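Local coordinates for protein 3-Hydroxyacyl-CoA dehydrogenase (Ralstonia eutropha H16, PDB 4PZD) that probably catalyses the NAD-dependent oxidation of (3S)-3-hydroxyacyl-CoA to 3-oxoacyl-CoA, binding the dinucleotide in a Rossmann-type domain, at residues 9-14 and 31-36; 117-122 and 138-143. All coordinates share one frame; numbering follows the deposited sequence.

Interaction 1 (9-14 and 31-36); sequences VGAGTM and MVDISD. With NAD (nicotinamide-adenine-dinucleotide), chain J.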
ATOM      1  N   VAL A   9      24.053  11.752 -18.592  1.00 73.92           N
ATOM      2  CA  VAL A   9      24.912  12.510 -17.710  1.00 72.10           C
ATOM      3  C   VAL A   9      24.731  12.027 -16.287  1.00 71.46           C
ATOM      4  O   VAL A   9      23.646  12.098 -15.727  1.00 74.28           O
ATOM      5  CB  VAL A   9      24.699  14.021 -17.826  1.00 70.11           C
ATOM      6  CG1 VAL A   9      25.487  14.757 -16.750  1.00 72.60           C
ATOM      7  CG2 VAL A   9      25.145  14.493 -19.202  1.00 67.26           C
ATOM      8  N   GLY A  10      25.832  11.541 -15.719  1.00 71.27           N
ATOM      9  CA  GLY A  10      25.858  10.988 -14.385  1.00 69.51           C
ATOM     10  C   GLY A  10      26.108   9.520 -14.551  1.00 69.70           C
ATOM     11  O   GLY A  10      25.431   8.857 -15.344  1.00 69.00           O
ATOM     12  N   ALA A  11      27.088   8.999 -13.828  1.00 66.21           N
ATOM     13  CA  ALA A  11      27.401   7.585 -13.946  1.00 65.66           C
ATOM     14  C   ALA A  11      27.282   6.830 -12.622  1.00 68.45           C
ATOM     15  O   ALA A  11      27.911   5.779 -12.452  1.00 81.33           O
ATOM     16  CB  ALA A  11      28.779   7.407 -14.560  1.00 66.89           C
ATOM     17  N   GLY A  12      26.453   7.333 -11.706  1.00 68.19           N
ATOM     18  CA  GLY A  12      26.229   6.674 -10.402  1.00 61.65           C
ATOM     19  C   GLY A  12      25.178   5.569 -10.480  1.00 58.59           C
ATOM     20  O   GLY A  12      24.869   5.073 -11.567  1.00 55.57           O
ATOM     21  N   THR A  13      24.621   5.195  -9.332  1.00 56.04           N
ATOM     22  CA  THR A  13      23.616   4.147  -9.264  1.00 67.67           C
ATOM     23  C   THR A  13      22.629   4.205 -10.424  1.00 75.41           C
ATOM     24  O   THR A  13      22.493   3.223 -11.167  1.00 72.88           O
ATOM     25  CB  THR A  13      22.780   4.255  -7.970  1.00 69.77           C
ATOM     26  OG1 THR A  13      23.645   4.447  -6.848  1.00 61.93           O
ATOM     27  CG2 THR A  13      21.883   2.998  -7.780  1.00 67.08           C
ATOM     28  N   MET A  14      21.960   5.362 -10.560  1.00 76.13           N
ATOM     29  CA  MET A  14      20.882   5.563 -11.539  1.00 75.16           C
ATOM     30  C   MET A  14      21.408   5.578 -12.957  1.00 68.70           C
ATOM     31  O   MET A  14      20.825   4.968 -13.836  1.00 69.69           O
ATOM     32  CB  MET A  14      20.145   6.893 -11.312  1.00 78.16           C
ATOM     33  CG  MET A  14      19.163   6.926 -10.150  1.00 87.11           C
ATOM     34  SD  MET A  14      17.892   5.631 -10.080  1.00 92.69           S
ATOM     35  CE  MET A  14      18.406   4.746  -8.606  1.00 96.34           C
ATOM     36  N   MET A  31      27.898   7.549 -21.821  1.00 73.69           N
ATOM     37  CA  MET A  31      27.770   7.890 -20.424  1.00 74.11           C
ATOM     38  C   MET A  31      28.860   8.861 -20.017  1.00 75.32           C
ATOM     39  O   MET A  31      30.034   8.547 -20.135  1.00 81.24           O
ATOM     40  CB  MET A  31      27.866   6.649 -19.586  1.00 70.75           C
ATOM     41  CG  MET A  31      27.133   6.788 -18.280  1.00 78.94           C
ATOM     42  SD  MET A  31      27.641   5.578 -17.058  1.00 90.89           S
ATOM     43  CE  MET A  31      28.162   4.171 -18.029  1.00 95.41           C
ATOM     44  N   VAL A  32      28.463  10.025 -19.519  1.00 71.75           N
ATOM     45  CA  VAL A  32      29.395  11.096 -19.180  1.00 72.40           C
ATOM     46  C   VAL A  32      29.423  11.342 -17.653  1.00 73.65           C
ATOM     47  O   VAL A  32      28.374  11.456 -17.024  1.00 84.02           O
ATOM     48  CB  VAL A  32      28.999  12.383 -19.940  1.00 71.59           C
ATOM     49  CG1 VAL A  32      29.952  13.525 -19.632  1.00 77.67           C
ATOM     50  CG2 VAL A  32      28.969  12.129 -21.437  1.00 73.19           C
ATOM     51  N   ASP A  33      30.614  11.387 -17.050  1.00 75.04           N
ATOM     52  CA  ASP A  33      30.767  11.867 -15.656  1.00 79.13           C
ATOM     53  C   ASP A  33      31.935  12.864 -15.586  1.00 78.91           C
ATOM     54  O   ASP A  33      32.372  13.362 -16.632  1.00 86.76           O
ATOM     55  CB  ASP A  33      30.931  10.695 -14.672  1.00 81.32           C
ATOM     56  CG  ASP A  33      30.255  10.949 -13.334  1.00 79.41           C
ATOM     57  OD1 ASP A  33      30.342  12.091 -12.837  1.00 86.16           O
ATOM     58  OD2 ASP A  33      29.645  10.017 -12.771  1.00 77.42           O
ATOM     59  N   ILE A  34      32.437  13.174 -14.388  1.00 83.81           N
ATOM     60  CA  ILE A  34      33.451  14.252 -14.230  1.00 82.07           C
ATOM     61  C   ILE A  34      34.878  13.776 -14.010  1.00 82.13           C
ATOM     62  O   ILE A  34      35.805  14.557 -14.134  1.00 84.94           O
ATOM     63  CB  ILE A  34      33.094  15.240 -13.106  1.00 84.13           C
ATOM     64  CG1 ILE A  34      32.707  14.476 -11.822  1.00 89.91           C
ATOM     65  CG2 ILE A  34      31.997  16.190 -13.592  1.00 79.50           C
ATOM     66  CD1 ILE A  34      32.779  15.287 -10.542  1.00 87.28           C
ATOM     67  N   SER A  35      35.058  12.511 -13.669  1.00 88.85           N
ATOM     68  CA  SER A  35      36.390  11.917 -13.617  1.00 89.76           C
ATOM     69  C   SER A  35      36.416  10.732 -14.567  1.00 88.25           C
ATOM     70  O   SER A  35      35.428  10.461 -15.259  1.00 93.88           O
ATOM     71  CB  SER A  35      36.753  11.500 -12.175  1.00 92.50           C
ATOM     72  OG  SER A  35      35.735  10.730 -11.539  1.00 86.16           O
ATOM     73  N   ASP A  36      37.562  10.062 -14.635  1.00 87.00           N
ATOM     74  CA  ASP A  36      37.637   8.732 -15.235  1.00 87.30           C
ATOM     75  C   ASP A  36      37.284   7.699 -14.154  1.00 80.70           C
ATOM     76  O   ASP A  36      36.684   6.665 -14.453  1.00 86.15           O
ATOM     77  CB  ASP A  36      39.018   8.464 -15.866  1.00 92.02           C
ATOM     78  CG  ASP A  36      39.037   8.653 -17.398  1.00 92.93           C
ATOM     79  OD1 ASP A  36      38.344   9.540 -17.943  1.00 94.86           O
ATOM     80  OD2 ASP A  36      39.778   7.909 -18.067  1.00 98.36           O
TER
HETATM   81  PA  NAD J 301      25.034   8.407  -6.902  1.00120.36           P
HETATM   82  O1A NAD J 301      25.553   8.988  -5.609  1.00114.06           O
HETATM   83  O2A NAD J 301      24.969   6.902  -7.046  1.00115.02           O
HETATM   84  O5B NAD J 301      25.956   9.000  -8.086  1.00121.50           O
HETATM   85  C5B NAD J 301      25.797  10.326  -8.604  1.00120.32           C
HETATM   86  C4B NAD J 301      26.662  10.484  -9.851  1.00117.79           C
HETATM   87  O4B NAD J 301      26.378  11.736 -10.502  1.00111.84           O
HETATM   88  C3B NAD J 301      28.161  10.445  -9.508  1.00117.04           C
HETATM   89  O3B NAD J 301      28.873   9.419 -10.238  1.00101.36           O
HETATM   90  C2B NAD J 301      28.641  11.855  -9.833  1.00115.94           C
HETATM   91  O2B NAD J 301      30.012  11.919 -10.271  1.00112.62           O
HETATM   92  C1B NAD J 301      27.635  12.324 -10.893  1.00109.94           C
HETATM   93  N9A NAD J 301      27.683  13.819 -11.054  1.00 92.76           N
HETATM   94  C8A NAD J 301      27.596  14.781 -10.095  1.00 85.74           C
HETATM   95  N7A NAD J 301      27.725  16.020 -10.657  1.00 77.63           N
HETATM   96  C5A NAD J 301      27.904  15.867 -11.984  1.00 73.94           C
HETATM   97  C6A NAD J 301      28.101  16.758 -13.173  1.00 82.63           C
HETATM   98  N6A NAD J 301      28.130  18.118 -13.028  1.00 78.41           N
HETATM   99  N1A NAD J 301      28.251  16.172 -14.405  1.00 78.93           N
HETATM  100  C2A NAD J 301      28.226  14.824 -14.554  1.00 80.40           C
HETATM  101  N3A NAD J 301      28.044  13.969 -13.512  1.00 73.95           N
HETATM  102  C4A NAD J 301      27.882  14.417 -12.237  1.00 76.84           C
HETATM  103  O3  NAD J 301      23.591   9.075  -7.209  1.00121.18           O
HETATM  104  PN  NAD J 301      22.358   8.409  -8.021  1.00114.15           P
HETATM  105  O1N NAD J 301      21.683   7.397  -7.120  1.00114.14           O
HETATM  106  O2N NAD J 301      22.822   7.997  -9.404  1.00108.97           O
HETATM  107  O5D NAD J 301      21.353   9.677  -8.129  1.00115.36           O
HETATM  108  C5D NAD J 301      21.257  10.480  -9.300  1.00127.40           C
HETATM  109  C4D NAD J 301      19.959  11.286  -9.322  1.00140.18           C
HETATM  110  O4D NAD J 301      18.833  10.497  -9.734  1.00151.75           O
HETATM  111  C3D NAD J 301      19.541  11.845  -7.979  1.00148.05           C
HETATM  112  O3D NAD J 301      20.236  13.042  -7.663  1.00160.98           O
HETATM  113  C2D NAD J 301      18.065  12.059  -8.204  1.00149.87           C
HETATM  114  O2D NAD J 301      17.864  13.248  -8.972  1.00151.56           O
HETATM  115  C1D NAD J 301      17.628  10.893  -9.048  1.00158.13           C
HETATM  116  N1N NAD J 301      17.002   9.830  -8.211  1.00161.75           N
HETATM  117  C2N NAD J 301      17.710   9.197  -7.246  1.00162.16           C
HETATM  118  C3N NAD J 301      17.153   8.192  -6.448  1.00154.12           C
HETATM  119  C7N NAD J 301      18.020   7.525  -5.399  1.00136.05           C
HETATM  120  O7N NAD J 301      17.627   7.426  -4.252  1.00126.88           O
HETATM  121  N7N NAD J 301      19.220   7.044  -5.737  1.00123.64           N
HETATM  122  C4N NAD J 301      15.814   7.834  -6.658  1.00150.67           C
HETATM  123  C5N NAD J 301      15.095   8.486  -7.652  1.00146.00           C
HETATM  124  C6N NAD J 301      15.708   9.486  -8.413  1.00152.79           C
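The methyl group of Ala11 packs between Met31 and Asp33, and the evidence is its two nearest neighbours across the contact: CB lies 3.3 Å from Met31 SD and 3.3 Å from Asp33 OD2. Met31 runs nearly extended (chi1 -153°, chi2 -162°), which carries SD alongside this methyl; the bend at the last torsion turns only the terminal CE. The backbones meet in a parallel bridge of Val9 with Val32. Gly10 N donates almost straight to Val32 O at 2.9 Å, and the side chains of Val9 and Val32 share one sheet face, where helix 94-107 also packs on Val9.

Beyond the bridge, Asp33 turns its carboxylate to the cofactor. OD2 accepts from Ala11 N at 2.9 Å, with the donor well above the carboxylate plane (54°), and from ribose O3B of NAD at 2.7 Å. OD1 takes NAD O2B at 2.6 Å and also Ile34 N, the latter on its anti side. Four bonds therefore fix the rotation of the carboxylate, and Ala11 N positions the group that reads the adenosine ribose diol. At the helix start, Thr13 N and OG1 hold NAD O2A while Met14 N holds O2N. This is the beta-alpha-beta unit of a Rossmann fold: a glycine-rich turn at the diphosphate and an acidic residue just past the end of the second strand.

Interaction 2 (117-122 and 138-143); sequences NTSSIS and GMHFFN. With NAD (nicotinamide-adenine-dinucleotide), chain J.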
ATOM      1  N   ASN A 117      16.034  12.830 -14.768  1.00 59.27           N
ATOM      2  CA  ASN A 117      15.573  11.960 -13.712  1.00 63.36           C
ATOM      3  C   ASN A 117      15.466  12.775 -12.409  1.00 66.01           C
ATOM      4  O   ASN A 117      16.356  13.563 -12.075  1.00 63.91           O
ATOM      5  CB  ASN A 117      16.570  10.821 -13.534  1.00 66.80           C
ATOM      6  CG  ASN A 117      16.055   9.724 -12.645  1.00 67.12           C
ATOM      7  OD1 ASN A 117      16.506   9.549 -11.520  1.00 71.27           O
ATOM      8  ND2 ASN A 117      15.129   8.956 -13.156  1.00 71.58           N
ATOM      9  N   THR A 118      14.378  12.577 -11.680  1.00 61.42           N
ATOM     10  CA  THR A 118      14.116  13.329 -10.466  1.00 60.38           C
ATOM     11  C   THR A 118      12.869  12.738  -9.791  1.00 64.55           C
ATOM     12  O   THR A 118      11.929  12.310 -10.469  1.00 66.18           O
ATOM     13  CB  THR A 118      13.910  14.842 -10.757  1.00 59.65           C
ATOM     14  OG1 THR A 118      13.748  15.568  -9.528  1.00 57.59           O
ATOM     15  CG2 THR A 118      12.700  15.088 -11.657  1.00 57.25           C
ATOM     16  N   SER A 119      12.887  12.704  -8.460  1.00 64.20           N
ATOM     17  CA  SER A 119      11.741  12.275  -7.654  1.00 62.45           C
ATOM     18  C   SER A 119      10.851  13.450  -7.241  1.00 61.14           C
ATOM     19  O   SER A 119       9.652  13.258  -7.054  1.00 66.85           O
ATOM     20  CB  SER A 119      12.218  11.554  -6.391  1.00 59.67           C
ATOM     21  OG  SER A 119      13.419  10.865  -6.656  1.00 55.21           O
ATOM     22  N   SER A 120      11.427  14.650  -7.147  1.00 58.27           N
ATOM     23  CA  SER A 120      10.788  15.771  -6.447  1.00 62.90           C
ATOM     24  C   SER A 120      10.809  17.101  -7.178  1.00 60.69           C
ATOM     25  O   SER A 120       9.993  17.952  -6.902  1.00 66.83           O
ATOM     26  CB  SER A 120      11.472  15.980  -5.069  1.00 67.74           C
ATOM     27  OG  SER A 120      12.891  16.177  -5.166  1.00 65.97           O
ATOM     28  N   ILE A 121      11.764  17.307  -8.075  1.00 61.79           N
ATOM     29  CA  ILE A 121      11.970  18.620  -8.662  1.00 57.10           C
ATOM     30  C   ILE A 121      10.963  18.858  -9.759  1.00 53.06           C
ATOM     31  O   ILE A 121      10.784  18.006 -10.627  1.00 50.27           O
ATOM     32  CB  ILE A 121      13.380  18.784  -9.279  1.00 60.88           C
ATOM     33  CG1 ILE A 121      14.498  18.542  -8.247  1.00 64.74           C
ATOM     34  CG2 ILE A 121      13.520  20.178  -9.887  1.00 62.67           C
ATOM     35  CD1 ILE A 121      14.643  19.635  -7.205  1.00 65.86           C
ATOM     36  N   SER A 122      10.358  20.043  -9.740  1.00 57.24           N
ATOM     37  CA  SER A 122       9.418  20.489 -10.794  1.00 59.90           C
ATOM     38  C   SER A 122       9.971  20.389 -12.216  1.00 59.40           C
ATOM     39  O   SER A 122      10.859  21.157 -12.616  1.00 56.96           O
ATOM     40  CB  SER A 122       8.999  21.941 -10.548  1.00 60.28           C
ATOM     41  OG  SER A 122       8.148  22.388 -11.584  1.00 62.61           O
ATOM     42  N   GLY A 138      10.359  14.891 -17.982  1.00 55.53           N
ATOM     43  CA  GLY A 138      10.797  14.244 -16.769  1.00 52.72           C
ATOM     44  C   GLY A 138      10.784  12.739 -16.880  1.00 55.38           C
ATOM     45  O   GLY A 138       9.873  12.130 -17.424  1.00 58.14           O
ATOM     46  N   MET A 139      11.804  12.121 -16.340  1.00 59.35           N
ATOM     47  CA  MET A 139      11.732  10.714 -16.086  1.00 62.81           C
ATOM     48  C   MET A 139      11.968  10.503 -14.602  1.00 66.52           C
ATOM     49  O   MET A 139      12.563  11.339 -13.924  1.00 78.43           O
ATOM     50  CB  MET A 139      12.753   9.996 -16.941  1.00 66.41           C
ATOM     51  CG  MET A 139      12.526  10.301 -18.412  1.00 71.41           C
ATOM     52  SD  MET A 139      13.716   9.563 -19.537  1.00 81.14           S
ATOM     53  CE  MET A 139      12.995   7.952 -19.850  1.00 73.70           C
ATOM     54  N   HIS A 140      11.439   9.411 -14.089  1.00 61.08           N
ATOM     55  CA  HIS A 140      11.752   8.967 -12.763  1.00 64.58           C
ATOM     56  C   HIS A 140      11.846   7.432 -12.897  1.00 65.47           C
ATOM     57  O   HIS A 140      10.855   6.759 -13.201  1.00 62.22           O
ATOM     58  CB  HIS A 140      10.685   9.509 -11.798  1.00 67.72           C
ATOM     59  CG  HIS A 140      10.692   8.893 -10.429  1.00 72.07           C
ATOM     60  ND1 HIS A 140      11.835   8.728  -9.676  1.00 78.99           N
ATOM     61  CD2 HIS A 140       9.676   8.420  -9.671  1.00 67.86           C
ATOM     62  CE1 HIS A 140      11.525   8.149  -8.529  1.00 73.82           C
ATOM     63  NE2 HIS A 140      10.220   7.962  -8.499  1.00 71.36           N
ATOM     64  N   PHE A 141      13.058   6.902 -12.724  1.00 63.35           N
ATOM     65  CA  PHE A 141      13.319   5.454 -12.821  1.00 69.38           C
ATOM     66  C   PHE A 141      13.311   4.889 -11.412  1.00 70.22           C
ATOM     67  O   PHE A 141      13.413   5.656 -10.438  1.00 87.14           O
ATOM     68  CB  PHE A 141      14.670   5.152 -13.469  1.00 68.02           C
ATOM     69  CG  PHE A 141      14.710   5.380 -14.963  1.00 67.73           C
ATOM     70  CD1 PHE A 141      14.330   4.368 -15.847  1.00 62.43           C
ATOM     71  CD2 PHE A 141      15.158   6.589 -15.489  1.00 66.19           C
ATOM     72  CE1 PHE A 141      14.378   4.560 -17.217  1.00 60.95           C
ATOM     73  CE2 PHE A 141      15.206   6.790 -16.865  1.00 72.60           C
ATOM     74  CZ  PHE A 141      14.818   5.773 -17.731  1.00 68.41           C
ATOM     75  N   PHE A 142      13.193   3.568 -11.286  1.00 67.03           N
ATOM     76  CA  PHE A 142      13.104   2.965  -9.954  1.00 73.05           C
ATOM     77  C   PHE A 142      14.304   2.154  -9.484  1.00 78.19           C
ATOM     78  O   PHE A 142      14.970   1.493 -10.261  1.00 71.61           O
ATOM     79  CB  PHE A 142      11.775   2.256  -9.791  1.00 75.60           C
ATOM     80  CG  PHE A 142      10.651   3.222  -9.599  1.00 79.98           C
ATOM     81  CD1 PHE A 142      10.307   3.658  -8.331  1.00 75.91           C
ATOM     82  CD2 PHE A 142      10.017   3.781 -10.688  1.00 74.79           C
ATOM     83  CE1 PHE A 142       9.292   4.561  -8.153  1.00 73.91           C
ATOM     84  CE2 PHE A 142       9.015   4.702 -10.515  1.00 72.54           C
ATOM     85  CZ  PHE A 142       8.645   5.088  -9.246  1.00 69.45           C
ATOM     86  N   ASN A 143      14.495   2.179  -8.171  1.00 89.30           N
ATOM     87  CA  ASN A 143      15.803   2.432  -7.582  1.00 99.89           C
ATOM     88  C   ASN A 143      16.870   1.376  -7.782  1.00 99.05           C
ATOM     89  O   ASN A 143      18.062   1.682  -7.594  1.00 99.02           O
ATOM     90  CB  ASN A 143      15.649   2.798  -6.096  1.00119.85           C
ATOM     91  CG  ASN A 143      15.080   4.211  -5.885  1.00127.14           C
ATOM     92  OD1 ASN A 143      14.090   4.626  -6.514  1.00110.74           O
ATOM     93  ND2 ASN A 143      15.713   4.954  -4.980  1.00133.85           N
TER
HETATM   94  PA  NAD J 301      25.034   8.407  -6.902  1.00120.36           P
HETATM   95  O1A NAD J 301      25.553   8.988  -5.609  1.00114.06           O
HETATM   96  O2A NAD J 301      24.969   6.902  -7.046  1.00115.02           O
HETATM   97  O5B NAD J 301      25.956   9.000  -8.086  1.00121.50           O
HETATM   98  C5B NAD J 301      25.797  10.326  -8.604  1.00120.32           C
HETATM   99  C4B NAD J 301      26.662  10.484  -9.851  1.00117.79           C
HETATM  100  O4B NAD J 301      26.378  11.736 -10.502  1.00111.84           O
HETATM  101  C3B NAD J 301      28.161  10.445  -9.508  1.00117.04           C
HETATM  102  O3B NAD J 301      28.873   9.419 -10.238  1.00101.36           O
HETATM  103  C2B NAD J 301      28.641  11.855  -9.833  1.00115.94           C
HETATM  104  O2B NAD J 301      30.012  11.919 -10.271  1.00112.62           O
HETATM  105  C1B NAD J 301      27.635  12.324 -10.893  1.00109.94           C
HETATM  106  N9A NAD J 301      27.683  13.819 -11.054  1.00 92.76           N
HETATM  107  C8A NAD J 301      27.596  14.781 -10.095  1.00 85.74           C
HETATM  108  N7A NAD J 301      27.725  16.020 -10.657  1.00 77.63           N
HETATM  109  C5A NAD J 301      27.904  15.867 -11.984  1.00 73.94           C
HETATM  110  C6A NAD J 301      28.101  16.758 -13.173  1.00 82.63           C
HETATM  111  N6A NAD J 301      28.130  18.118 -13.028  1.00 78.41           N
HETATM  112  N1A NAD J 301      28.251  16.172 -14.405  1.00 78.93           N
HETATM  113  C2A NAD J 301      28.226  14.824 -14.554  1.00 80.40           C
HETATM  114  N3A NAD J 301      28.044  13.969 -13.512  1.00 73.95           N
HETATM  115  C4A NAD J 301      27.882  14.417 -12.237  1.00 76.84           C
HETATM  116  O3  NAD J 301      23.591   9.075  -7.209  1.00121.18           O
HETATM  117  PN  NAD J 301      22.358   8.409  -8.021  1.00114.15           P
HETATM  118  O1N NAD J 301      21.683   7.397  -7.120  1.00114.14           O
HETATM  119  O2N NAD J 301      22.822   7.997  -9.404  1.00108.97           O
HETATM  120  O5D NAD J 301      21.353   9.677  -8.129  1.00115.36           O
HETATM  121  C5D NAD J 301      21.257  10.480  -9.300  1.00127.40           C
HETATM  122  C4D NAD J 301      19.959  11.286  -9.322  1.00140.18           C
HETATM  123  O4D NAD J 301      18.833  10.497  -9.734  1.00151.75           O
HETATM  124  C3D NAD J 301      19.541  11.845  -7.979  1.00148.05           C
HETATM  125  O3D NAD J 301      20.236  13.042  -7.663  1.00160.98           O
HETATM  126  C2D NAD J 301      18.065  12.059  -8.204  1.00149.87           C
HETATM  127  O2D NAD J 301      17.864  13.248  -8.972  1.00151.56           O
HETATM  128  C1D NAD J 301      17.628  10.893  -9.048  1.00158.13           C
HETATM  129  N1N NAD J 301      17.002   9.830  -8.211  1.00161.75           N
HETATM  130  C2N NAD J 301      17.710   9.197  -7.246  1.00162.16           C
HETATM  131  C3N NAD J 301      17.153   8.192  -6.448  1.00154.12           C
HETATM  132  C7N NAD J 301      18.020   7.525  -5.399  1.00136.05           C
HETATM  133  O7N NAD J 301      17.627   7.426  -4.252  1.00126.88           O
HETATM  134  N7N NAD J 301      19.220   7.044  -5.737  1.00123.64           N
HETATM  135  C4N NAD J 301      15.814   7.834  -6.658  1.00150.67           C
HETATM  136  C5N NAD J 301      15.095   8.486  -7.652  1.00146.00           C
HETATM  137  C6N NAD J 301      15.708   9.486  -8.413  1.00152.79           C
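The imidazole of His140 turns one face over Ser119, whose CA stands 4.1 Å above the ring plane and offset toward the rim. This contact is made where two neighbouring parallel strands of the Rossmann sheet, 113-117 and 136-141, reach the cofactor site. The pairing is documented by the bridge of Asn117 with Met139 and by Thr118 N donating to Met139 O at 3.1 Å; the same carbonyl receives the CA-H of Asn117.

Asn117 has the most surface buried here. With CG anti to the backbone N (chi1 -169°), its amide extends past Met139 to the edge of the Phe141 ring, the two planes 29° apart, and also borders the nicotinamide ribose of NAD. Strand 150-155, on the other side of strand 136-141 from 113-117, brings Glu152 and Ile154 against His140.

Thr118 points its side chain away from strand 136-141 and organises its own loop instead. Its OG1 accepts from Ile121 N at 3.0 Å, an ST motif, and is also hydrogen-bonded to Glu92, a residue that binds NAD. Glu92 is further bonded to Ser119 N and Ser120 OG, so a single carboxylate ties the loop after strand 113-117 to the cofactor. Thr118 O, meanwhile, comes within 3.3 Å of His140 CB.

His140 is predicted to be important for catalysis, and its placement agrees with this. Its CG lies anti to the backbone N (chi1 167°), directing the ring toward the nicotinamide, which Asn143 approaches as well. NAD C5N sits at the imidazole edge, close to the ring plane, 3.7 Å from His140 CE1.

Overall arrangement
Interactions 1 and 2 sit at two strand pairs of one sheet, 5-9 with 28-32 and 113-117 with 136-141, with strand 85-88 between the pairs. Their centres are about 17 Å apart, a span bridged by the extended NAD: interaction 1 takes the adenosine ribose and the diphosphate, interaction 2 the nicotinamide end beside His140. The two meet directly through Met14, whose CE lies 3.2 Å from Asn143 O and which also packs on the Asn117 side chain. Binding of the dinucleotide and the presumed catalytic centre are thus contiguous.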